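Glp_546_48378_50642 (Giardia intestinalis, PDB 2QVW) cleaves double-stranded RNA into short interfering RNAs of 21 to 23 base pairs in the RNA interference pathway. Local coordinates at residues 35-41 / 269-273. Numbering follows the deposited sequence.
Sequences FKVSAGR and EIAKH
Phe35 and His273 mark the nearest backbone approach, with CA atoms 8.8 Å apart, where strand 35-37 passes residues 269-273 of helix 267-284 at 10.9 Å between axes, the two directions 137° apart. The two aromatic rings meet between them. They stack face to face, centroids 4.4 Å apart and planes 23° from parallel; Phe35 CD1 sits over the middle of the imidazole, while His273 ND1 lies above the phenyl face, shifted toward its rim. His273 holds CG anti to its backbone N, which sends the ring toward Phe35, and its NE2 hydrogen-bonds to Pro33 O, which probably helps set the ring's rotation. At the far end of the phenyl ring, CZ comes edge-on to Ile270 CA.

A second, polar meeting lies beyond the strand, where the loop brings Arg41 back toward the helix. Arg41 NH2 forms a salt bridge with Glu269 OE2 at 2.9 Å and faces OE1 as well, which lies at the guanidinium edge in its plane; guanidinium and carboxylate planes are nearly perpendicular at 82°. Glu269 OE2 also takes Lys272 NZ at 2.6 Å on its syn side, somewhat out of the carboxylate plane, so one carboxylate probably offsets both positive charges; Glu96 gives Lys272 a second acidic partner.

The contact packs the start of helix 267-284 across a face of the antiparallel sheet built mostly from N-terminal strands, where strand 35-37 runs between strand 46-49 and the edge strand 320-322, and Ile270 reaches on to Val48 and Phe114.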
loop_
_atom_site.group_PDB
_atom_site.type_symbol
_atom_site.label_atom_id
_atom_site.label_comp_id
_atom_site.label_asym_id
_atom_site.label_seq_id
_atom_site.Cartn_x
_atom_site.Cartn_y
_atom_site.Cartn_z
ATOM N N PHE A 35 -3.733 6.631 13.222
ATOM C CA PHE A 35 -4.016 7.979 12.751
ATOM C C PHE A 35 -3.967 8.929 13.930
ATOM O O PHE A 35 -4.235 8.527 15.053
ATOM C CB PHE A 35 -5.392 8.045 12.093
ATOM C CG PHE A 35 -6.523 7.831 13.040
ATOM C CD1 PHE A 35 -6.892 6.550 13.432
ATOM C CD2 PHE A 35 -7.216 8.911 13.552
ATOM C CE1 PHE A 35 -7.944 6.351 14.321
ATOM C CE2 PHE A 35 -8.270 8.726 14.441
ATOM C CZ PHE A 35 -8.633 7.442 14.827
ATOM N N LYS A 36 -3.581 10.175 13.708
ATOM C CA LYS A 36 -3.558 11.092 14.826
ATOM C C LYS A 36 -4.689 12.076 14.647
ATOM O O LYS A 36 -5.146 12.293 13.531
ATOM C CB LYS A 36 -2.192 11.785 14.947
ATOM C CG LYS A 36 -1.580 12.298 13.667
ATOM C CD LYS A 36 -0.135 12.721 13.908
ATOM C CE LYS A 36 0.423 13.494 12.719
ATOM N NZ LYS A 36 0.473 12.689 11.463
ATOM N N VAL A 37 -5.164 12.625 15.761
ATOM C CA VAL A 37 -6.267 13.583 15.768
ATOM C C VAL A 37 -5.829 14.952 16.276
ATOM O O VAL A 37 -5.286 15.080 17.364
ATOM C CB VAL A 37 -7.434 13.092 16.653
ATOM C CG1 VAL A 37 -8.362 12.188 15.864
ATOM C CG2 VAL A 37 -6.882 12.334 17.835
ATOM N N SER A 38 -6.086 15.975 15.469
ATOM C CA SER A 38 -5.733 17.346 15.793
ATOM C C SER A 38 -6.396 17.871 17.073
ATOM O O SER A 38 -7.241 17.214 17.684
ATOM C CB SER A 38 -6.099 18.247 14.620
ATOM O OG SER A 38 -7.452 18.064 14.276
ATOM N N ALA A 39 -5.991 19.071 17.465
ATOM C CA ALA A 39 -6.511 19.727 18.647
ATOM C C ALA A 39 -7.828 20.414 18.319
ATOM O O ALA A 39 -7.927 21.120 17.316
ATOM C CB ALA A 39 -5.503 20.735 19.134
ATOM N N GLY A 40 -8.831 20.197 19.171
ATOM C CA GLY A 40 -10.139 20.792 18.955
ATOM C C GLY A 40 -11.250 20.325 19.887
ATOM O O GLY A 40 -10.986 19.811 20.973
ATOM N N ARG A 41 -12.494 20.517 19.441
ATOM C CA ARG A 41 -13.729 20.172 20.164
ATOM C C ARG A 41 -13.626 19.902 21.664
ATOM O O ARG A 41 -14.248 18.975 22.168
ATOM C CB ARG A 41 -14.420 18.970 19.504
ATOM C CG ARG A 41 -14.580 19.060 17.997
ATOM C CD ARG A 41 -13.411 18.387 17.327
ATOM N NE ARG A 41 -13.767 17.123 16.692
ATOM C CZ ARG A 41 -12.989 16.042 16.701
ATOM N NH1 ARG A 41 -11.810 16.073 17.319
ATOM N NH2 ARG A 41 -13.389 14.930 16.094
ATOM N N GLU A 269 -14.364 8.664 17.213
ATOM C CA GLU A 269 -13.429 8.812 16.101
ATOM C C GLU A 269 -12.848 7.478 15.645
ATOM O O GLU A 269 -12.672 7.278 14.440
ATOM C CB GLU A 269 -12.288 9.747 16.483
ATOM C CG GLU A 269 -12.720 11.081 17.081
ATOM C CD GLU A 269 -13.521 11.944 16.127
ATOM O OE1 GLU A 269 -13.046 12.193 14.999
ATOM O OE2 GLU A 269 -14.626 12.382 16.517
ATOM N N ILE A 270 -12.526 6.572 16.575
ATOM C CA ILE A 270 -12.001 5.278 16.145
ATOM C C ILE A 270 -13.114 4.574 15.393
ATOM O O ILE A 270 -12.877 3.902 14.383
ATOM C CB ILE A 270 -11.568 4.382 17.304
ATOM C CG1 ILE A 270 -10.385 5.009 18.037
ATOM C CG2 ILE A 270 -11.177 3.004 16.768
ATOM C CD1 ILE A 270 -9.820 4.114 19.120
ATOM N N ALA A 271 -14.334 4.729 15.897
ATOM C CA ALA A 271 -15.492 4.132 15.243
ATOM C C ALA A 271 -15.590 4.765 13.856
ATOM O O ALA A 271 -15.620 4.049 12.846
ATOM C CB ALA A 271 -16.754 4.414 16.035
ATOM N N LYS A 272 -15.635 6.102 13.827
ATOM C CA LYS A 272 -15.705 6.878 12.590
ATOM C C LYS A 272 -14.645 6.382 11.620
ATOM O O LYS A 272 -14.867 6.307 10.413
ATOM C CB LYS A 272 -15.426 8.356 12.857
ATOM C CG LYS A 272 -16.421 9.095 13.740
ATOM C CD LYS A 272 -16.005 10.572 13.828
ATOM C CE LYS A 272 -16.948 11.395 14.677
ATOM N NZ LYS A 272 -16.518 12.806 14.716
ATOM N N HIS A 273 -13.478 6.063 12.166
ATOM C CA HIS A 273 -12.376 5.581 11.362
ATOM C C HIS A 273 -12.815 4.335 10.625
ATOM O O HIS A 273 -12.712 4.246 9.403
ATOM C CB HIS A 273 -11.193 5.265 12.257
ATOM C CG HIS A 273 -9.934 4.970 11.506
ATOM N ND1 HIS A 273 -9.382 5.851 10.604
ATOM C CD2 HIS A 273 -9.109 3.898 11.539
ATOM C CE1 HIS A 273 -8.271 5.334 10.113
ATOM N NE2 HIS A 273 -8.083 4.149 10.665
#